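Local coordinates for protein 3-Hydroxyacyl-CoA dehydrogenase (Ralstonia eutropha H16, PDB 4PZC) that probably catalyses the NAD-dependent interconversion of (S)-3-hydroxybutyryl-CoA and its 3-keto counterpart, acetoacetyl-CoA, at residues I137-F142 with V151-G156; V9-M14 with M31-D36. One frame throughout, in Å; residues are numbered along the deposited sequence.

Contact 1: I137-F142 with V151-G156; sequences IGMHFF and VELIRG
Glu152 and His140 stand side by side on neighbouring antiparallel strands, their side chains pointing the same way. Starting at the backbone, Glu152 CB lies 3.9 Å from His140 CB. CG, anti to the carbonyl carbon (chi1 -57°), approaches the edge of the Phe142 ring, 4.1 Å from CE2 and near the ring plane. From there the chain runs out along the imidazole: CD is 3.9 Å from His140 CD2, and OE1 is the carboxylate oxygen turned to that carbon, with ring and carboxylate planes 52° apart. OE2 accepts hydrogen bonds from the backbone N atoms of Val188 and Val189. The two strands, 136-141 and 150-155, form a beta hairpin in the NAD-binding domain, and His140 is predicted to be important for catalysis. His140 and Glu152 are a hydrogen-bonded pair, with His140 N 2.9 Å from Glu152 O and Glu152 N 3.0 Å from His140 O; Gly138 and Ile154 form the next such pair. On the face carrying Met139 and Leu153, Val151 CG1 makes a CH-pi contact, 4.0 Å from the centroid of the Phe141 ring and almost on its normal, while Met139 CB packs 3.9 Å from the same methyl.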
ATOM      1  N   ILE A 137      -0.656  15.522  24.673  1.00 50.28           N
ATOM      2  CA  ILE A 137      -1.156  14.891  23.463  1.00 51.90           C
ATOM      3  C   ILE A 137       0.035  14.395  22.643  1.00 52.59           C
ATOM      4  O   ILE A 137       1.151  14.835  22.870  1.00 59.52           O
ATOM      5  CB  ILE A 137      -1.981  15.890  22.645  1.00 56.25           C
ATOM      6  CG1 ILE A 137      -2.933  15.154  21.704  1.00 62.79           C
ATOM      7  CG2 ILE A 137      -1.066  16.818  21.855  1.00 58.33           C
ATOM      8  CD1 ILE A 137      -3.782  16.064  20.843  1.00 66.07           C
ATOM      9  N   GLY A 138      -0.190  13.452  21.730  1.00 55.00           N
ATOM     10  CA  GLY A 138       0.870  12.914  20.865  1.00 53.09           C
ATOM     11  C   GLY A 138       0.723  13.417  19.447  1.00 53.17           C
ATOM     12  O   GLY A 138      -0.389  13.634  18.976  1.00 54.82           O
ATOM     13  N   MET A 139       1.843  13.625  18.768  1.00 53.81           N
ATOM     14  CA  MET A 139       1.828  13.918  17.340  1.00 56.30           C
ATOM     15  C   MET A 139       2.851  13.059  16.610  1.00 61.17           C
ATOM     16  O   MET A 139       3.862  12.654  17.171  1.00 63.22           O
ATOM     17  CB  MET A 139       2.113  15.383  17.098  1.00 54.81           C
ATOM     18  CG  MET A 139       1.259  16.277  17.977  1.00 57.92           C
ATOM     19  SD  MET A 139       1.801  17.993  17.990  1.00 65.14           S
ATOM     20  CE  MET A 139       1.311  18.540  16.345  1.00 62.24           C
ATOM     21  N   HIS A 140       2.559  12.753  15.359  1.00 61.42           N
ATOM     22  CA  HIS A 140       3.488  12.042  14.519  1.00 64.54           C
ATOM     23  C   HIS A 140       3.485  12.803  13.210  1.00 59.88           C
ATOM     24  O   HIS A 140       2.536  12.705  12.428  1.00 60.56           O
ATOM     25  CB  HIS A 140       3.066  10.568  14.359  1.00 71.65           C
ATOM     26  CG  HIS A 140       3.965   9.755  13.469  1.00 72.26           C
ATOM     27  ND1 HIS A 140       5.318   9.627  13.689  1.00 78.05           N
ATOM     28  CD2 HIS A 140       3.698   9.012  12.370  1.00 71.40           C
ATOM     29  CE1 HIS A 140       5.851   8.866  12.749  1.00 75.93           C
ATOM     30  NE2 HIS A 140       4.888   8.474  11.939  1.00 73.34           N
ATOM     31  N   PHE A 141       4.527  13.607  13.016  1.00 56.49           N
ATOM     32  CA  PHE A 141       4.785  14.305  11.756  1.00 57.74           C
ATOM     33  C   PHE A 141       5.531  13.412  10.817  1.00 56.73           C
ATOM     34  O   PHE A 141       6.110  12.423  11.260  1.00 65.73           O
ATOM     35  CB  PHE A 141       5.637  15.518  12.007  1.00 56.87           C
ATOM     36  CG  PHE A 141       4.900  16.634  12.676  1.00 57.33           C
ATOM     37  CD1 PHE A 141       4.190  17.547  11.919  1.00 54.38           C
ATOM     38  CD2 PHE A 141       4.922  16.774  14.058  1.00 54.81           C
ATOM     39  CE1 PHE A 141       3.514  18.590  12.524  1.00 55.44           C
ATOM     40  CE2 PHE A 141       4.248  17.816  14.668  1.00 57.36           C
ATOM     41  CZ  PHE A 141       3.546  18.729  13.899  1.00 56.62           C
ATOM     42  N   PHE A 142       5.546  13.756   9.530  1.00 58.87           N
ATOM     43  CA  PHE A 142       6.151  12.855   8.531  1.00 59.99           C
ATOM     44  C   PHE A 142       7.389  13.348   7.783  1.00 64.85           C
ATOM     45  O   PHE A 142       7.481  14.490   7.370  1.00 64.68           O
ATOM     46  CB  PHE A 142       5.099  12.314   7.583  1.00 55.28           C
ATOM     47  CG  PHE A 142       4.286  11.216   8.188  1.00 52.86           C
ATOM     48  CD1 PHE A 142       4.712   9.919   8.108  1.00 54.58           C
ATOM     49  CD2 PHE A 142       3.120  11.486   8.879  1.00 52.00           C
ATOM     50  CE1 PHE A 142       3.965   8.892   8.661  1.00 56.34           C
ATOM     51  CE2 PHE A 142       2.376  10.469   9.450  1.00 49.91           C
ATOM     52  CZ  PHE A 142       2.791   9.165   9.329  1.00 50.88           C
ATOM     53  N   VAL A 151      -0.403  14.803   9.914  1.00 62.87           N
ATOM     54  CA  VAL A 151       0.057  14.442  11.234  1.00 61.77           C
ATOM     55  C   VAL A 151      -0.945  13.491  11.868  1.00 58.84           C
ATOM     56  O   VAL A 151      -2.182  13.645  11.690  1.00 49.68           O
ATOM     57  CB  VAL A 151       0.123  15.660  12.151  1.00 63.98           C
ATOM     58  CG1 VAL A 151       0.984  15.353  13.368  1.00 63.29           C
ATOM     59  CG2 VAL A 151       0.661  16.851  11.393  1.00 67.71           C
ATOM     60  N   GLU A 152      -0.417  12.530  12.618  1.00 50.06           N
ATOM     61  CA  GLU A 152      -1.268  11.707  13.411  1.00 53.29           C
ATOM     62  C   GLU A 152      -1.365  12.416  14.737  1.00 53.07           C
ATOM     63  O   GLU A 152      -0.354  12.786  15.315  1.00 53.04           O
ATOM     64  CB  GLU A 152      -0.715  10.292  13.563  1.00 58.44           C
ATOM     65  CG  GLU A 152      -0.465   9.595  12.234  1.00 59.06           C
ATOM     66  CD  GLU A 152      -0.092   8.126  12.377  1.00 60.87           C
ATOM     67  OE1 GLU A 152       1.003   7.785  12.895  1.00 57.67           O
ATOM     68  OE2 GLU A 152      -0.905   7.297  11.932  1.00 70.36           O
ATOM     69  N   LEU A 153      -2.596  12.634  15.191  1.00 54.28           N
ATOM     70  CA  LEU A 153      -2.867  13.254  16.472  1.00 53.11           C
ATOM     71  C   LEU A 153      -3.275  12.123  17.339  1.00 47.65           C
ATOM     72  O   LEU A 153      -4.251  11.455  17.051  1.00 48.35           O
ATOM     73  CB  LEU A 153      -4.014  14.246  16.364  1.00 59.60           C
ATOM     74  CG  LEU A 153      -3.804  15.411  15.392  1.00 68.17           C
ATOM     75  CD1 LEU A 153      -5.051  16.299  15.370  1.00 71.50           C
ATOM     76  CD2 LEU A 153      -2.552  16.211  15.758  1.00 67.49           C
ATOM     77  N   ILE A 154      -2.510  11.872  18.382  1.00 44.20           N
ATOM     78  CA  ILE A 154      -2.699  10.664  19.130  1.00 42.61           C
ATOM     79  C   ILE A 154      -3.078  10.980  20.565  1.00 43.00           C
ATOM     80  O   ILE A 154      -2.316  11.588  21.330  1.00 42.17           O
ATOM     81  CB  ILE A 154      -1.474   9.781  19.106  1.00 42.71           C
ATOM     82  CG1 ILE A 154      -0.966   9.622  17.673  1.00 45.57           C
ATOM     83  CG2 ILE A 154      -1.833   8.440  19.722  1.00 43.57           C
ATOM     84  CD1 ILE A 154       0.381  10.270  17.382  1.00 47.71           C
ATOM     85  N   ARG A 155      -4.282  10.573  20.920  1.00 41.35           N
ATOM     86  CA  ARG A 155      -4.795  10.899  22.207  1.00 42.24           C
ATOM     87  C   ARG A 155      -4.333   9.829  23.116  1.00 41.56           C
ATOM     88  O   ARG A 155      -4.561   8.644  22.871  1.00 40.95           O
ATOM     89  CB  ARG A 155      -6.309  10.963  22.175  1.00 44.65           C
ATOM     90  CG  ARG A 155      -6.775  12.214  21.485  1.00 47.59           C
ATOM     91  CD  ARG A 155      -8.284  12.375  21.459  1.00 53.25           C
ATOM     92  NE  ARG A 155      -8.872  12.623  22.780  1.00 55.91           N
ATOM     93  CZ  ARG A 155      -9.981  13.332  22.979  1.00 61.89           C
ATOM     94  NH1 ARG A 155     -10.613  13.912  21.953  1.00 64.29           N
ATOM     95  NH2 ARG A 155     -10.452  13.492  24.211  1.00 62.85           N
ATOM     96  N   GLY A 156      -3.655  10.242  24.167  1.00 41.97           N
ATOM     97  CA  GLY A 156      -3.545   9.401  25.328  1.00 42.78           C
ATOM     98  C   GLY A 156      -4.959   9.182  25.841  1.00 44.15           C
ATOM     99  O   GLY A 156      -5.898   9.918  25.528  1.00 43.71           O
TER

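Contact 2: V9-M14 with M31-D36; sequences VGAGTM and MVDISD
Asp33 OD2 accepts the backbone N-H of Ala11 at an N to OD2 distance of 2.9 Å, with 154° at the hydrogen. The donor arrives on the anti side of this oxygen, 25° out of the carboxylate plane. The other oxygen, OD1, takes the backbone N-H of Ile34 through its anti lone pair, so the carboxylate is fixed by one bond to each segment. Its reach toward Ala11 follows from chi1: CG is anti to the backbone N (-160°), and OD2 passes 3.4 Å from Ala11 CB. One residue earlier, Gly10 N donates to Val32 O over 3.1 Å, continuing the parallel pairing in which Val9 and Val32 have CA atoms 5.0 Å apart. This is the first beta-alpha-beta unit of a Rossmann fold: strand 5-9 leads through the glycine-rich turn, with its GxGxxG pattern, into helix 13-23 and back along strand 28-32. Thr13, Met14 and Asp33 bind NAD(+) in a structure of this protein, and Gly10 to Gly15 are predicted to do so. An acidic residue after the second strand, as Asp33 is here, commonly binds the adenine ribose hydroxyls in NAD-dependent Rossmann enzymes. Gly10 has a positive phi, at which a CB would press on the carbonyl oxygen of Val9. Met31, bent at chi2 and chi3, packs its SD against Ala11 CB and places CG 4.0 Å from Gly10 O. Ser35 OG caps Ala38 N at the start of helix 36-54, whose Ala38 and Val39 touch Asp33.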
ATOM      1  N   VAL A   9      11.202  21.401  21.534  1.00 64.59           N
ATOM      2  CA  VAL A   9      12.444  20.842  22.053  1.00 63.99           C
ATOM      3  C   VAL A   9      13.015  19.926  20.998  1.00 61.64           C
ATOM      4  O   VAL A   9      12.347  18.998  20.553  1.00 63.41           O
ATOM      5  CB  VAL A   9      12.266  20.072  23.381  1.00 64.26           C
ATOM      6  CG1 VAL A   9      13.552  19.347  23.762  1.00 66.39           C
ATOM      7  CG2 VAL A   9      11.866  21.018  24.503  1.00 63.81           C
ATOM      8  N   GLY A  10      14.264  20.179  20.621  1.00 60.89           N
ATOM      9  CA  GLY A  10      14.924  19.421  19.573  1.00 59.99           C
ATOM     10  C   GLY A  10      15.011  20.272  18.327  1.00 61.62           C
ATOM     11  O   GLY A  10      14.004  20.789  17.839  1.00 60.50           O
ATOM     12  N   ALA A  11      16.228  20.432  17.827  1.00 65.46           N
ATOM     13  CA  ALA A  11      16.486  21.198  16.621  1.00 70.05           C
ATOM     14  C   ALA A  11      17.010  20.314  15.488  1.00 74.10           C
ATOM     15  O   ALA A  11      17.473  20.835  14.477  1.00 86.79           O
ATOM     16  CB  ALA A  11      17.481  22.302  16.927  1.00 71.80           C
ATOM     17  N   GLY A  12      16.934  18.990  15.651  1.00 74.11           N
ATOM     18  CA  GLY A  12      17.249  18.040  14.573  1.00 72.01           C
ATOM     19  C   GLY A  12      16.197  18.063  13.474  1.00 71.12           C
ATOM     20  O   GLY A  12      15.457  19.031  13.323  1.00 73.06           O
ATOM     21  N   THR A  13      16.099  16.984  12.720  1.00 68.29           N
ATOM     22  CA  THR A  13      15.352  17.020  11.481  1.00 68.69           C
ATOM     23  C   THR A  13      13.879  17.359  11.640  1.00 72.54           C
ATOM     24  O   THR A  13      13.349  18.219  10.916  1.00 67.73           O
ATOM     25  CB  THR A  13      15.451  15.677  10.771  1.00 67.64           C
ATOM     26  OG1 THR A  13      16.818  15.257  10.785  1.00 64.09           O
ATOM     27  CG2 THR A  13      14.941  15.812   9.339  1.00 67.49           C
ATOM     28  N   MET A  14      13.222  16.656  12.563  1.00 71.62           N
ATOM     29  CA  MET A  14      11.834  16.938  12.887  1.00 72.27           C
ATOM     30  C   MET A  14      11.729  18.352  13.433  1.00 70.74           C
ATOM     31  O   MET A  14      10.943  19.159  12.949  1.00 74.96           O
ATOM     32  CB  MET A  14      11.306  15.962  13.945  1.00 77.43           C
ATOM     33  CG  MET A  14      11.079  14.534  13.476  1.00 80.93           C
ATOM     34  SD  MET A  14       9.896  14.372  12.123  1.00 86.48           S
ATOM     35  CE  MET A  14      11.004  14.012  10.757  1.00 86.21           C
ATOM     36  N   MET A  31      12.702  27.551  19.751  1.00 77.78           N
ATOM     37  CA  MET A  31      13.290  26.242  19.416  1.00 77.20           C
ATOM     38  C   MET A  31      14.544  25.941  20.220  1.00 73.05           C
ATOM     39  O   MET A  31      15.619  26.437  19.898  1.00 77.28           O
ATOM     40  CB  MET A  31      13.618  26.153  17.923  1.00 79.36           C
ATOM     41  CG  MET A  31      13.832  24.726  17.441  1.00 82.39           C
ATOM     42  SD  MET A  31      15.213  24.494  16.305  1.00 87.24           S
ATOM     43  CE  MET A  31      14.665  25.411  14.878  1.00 87.19           C
ATOM     44  N   VAL A  32      14.407  25.089  21.233  1.00 69.05           N
ATOM     45  CA  VAL A  32      15.491  24.816  22.175  1.00 66.01           C
ATOM     46  C   VAL A  32      16.306  23.598  21.725  1.00 64.14           C
ATOM     47  O   VAL A  32      15.831  22.799  20.937  1.00 70.54           O
ATOM     48  CB  VAL A  32      14.935  24.610  23.601  1.00 66.70           C
ATOM     49  CG1 VAL A  32      16.058  24.649  24.632  1.00 72.63           C
ATOM     50  CG2 VAL A  32      13.900  25.674  23.934  1.00 63.06           C
ATOM     51  N   ASP A  33      17.543  23.480  22.196  1.00 63.78           N
ATOM     52  CA  ASP A  33      18.384  22.275  21.988  1.00 66.68           C
ATOM     53  C   ASP A  33      19.676  22.466  22.796  1.00 72.01           C
ATOM     54  O   ASP A  33      20.027  23.598  23.136  1.00 85.64           O
ATOM     55  CB  ASP A  33      18.691  22.021  20.492  1.00 66.43           C
ATOM     56  CG  ASP A  33      19.128  20.570  20.195  1.00 59.73           C
ATOM     57  OD1 ASP A  33      19.879  19.983  20.983  1.00 52.82           O
ATOM     58  OD2 ASP A  33      18.746  20.015  19.150  1.00 60.16           O
ATOM     59  N   ILE A  34      20.378  21.375  23.108  1.00 78.95           N
ATOM     60  CA  ILE A  34      21.453  21.409  24.125  1.00 81.91           C
ATOM     61  C   ILE A  34      22.695  22.263  23.820  1.00 82.40           C
ATOM     62  O   ILE A  34      23.306  22.751  24.758  1.00 83.44           O
ATOM     63  CB  ILE A  34      21.903  19.994  24.583  1.00 86.54           C
ATOM     64  CG1 ILE A  34      22.335  19.127  23.384  1.00 85.79           C
ATOM     65  CG2 ILE A  34      20.810  19.338  25.433  1.00 83.27           C
ATOM     66  CD1 ILE A  34      22.999  17.824  23.779  1.00 89.82           C
ATOM     67  N   SER A  35      23.078  22.453  22.555  1.00 86.28           N
ATOM     68  CA  SER A  35      24.187  23.386  22.223  1.00 88.44           C
ATOM     69  C   SER A  35      23.739  24.576  21.356  1.00 90.68           C
ATOM     70  O   SER A  35      22.611  24.600  20.844  1.00 93.02           O
ATOM     71  CB  SER A  35      25.383  22.646  21.572  1.00 85.13           C
ATOM     72  OG  SER A  35      25.059  22.029  20.335  1.00 78.19           O
ATOM     73  N   ASP A  36      24.612  25.576  21.218  1.00 88.55           N
ATOM     74  CA  ASP A  36      24.388  26.649  20.233  1.00 86.85           C
ATOM     75  C   ASP A  36      24.753  26.109  18.851  1.00 79.64           C
ATOM     76  O   ASP A  36      24.253  26.588  17.836  1.00 78.27           O
ATOM     77  CB  ASP A  36      25.187  27.928  20.564  1.00 89.18           C
ATOM     78  CG  ASP A  36      24.312  29.047  21.150  1.00 88.87           C
ATOM     79  OD1 ASP A  36      23.628  28.834  22.175  1.00 90.75           O
ATOM     80  OD2 ASP A  36      24.318  30.158  20.587  1.00 88.72           O
TER

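In the fold
Contacts 1 and 2 belong to one sheet, with strands 85-88 and 113-117 lying between strand 5-9 of contact 2 and strand 136-141 of contact 1. Their centres are 19 Å apart, although their nearest atoms come within about 4 Å without touching. Strands 5-9, 28-32 and 136-141 run parallel, so the glycine-rich turn, Asp33 and His140 all lie at or near their C-terminal ends. Contact 2 supplies NAD(+)-binding residues. Contact 1 holds His140, whose side chain is about 4 Å from that of Ser119, predicted to bind both CoA and NAD(+), and the side chain of Phe142 is about 4 Å from that of NAD(+)-binding Asn143.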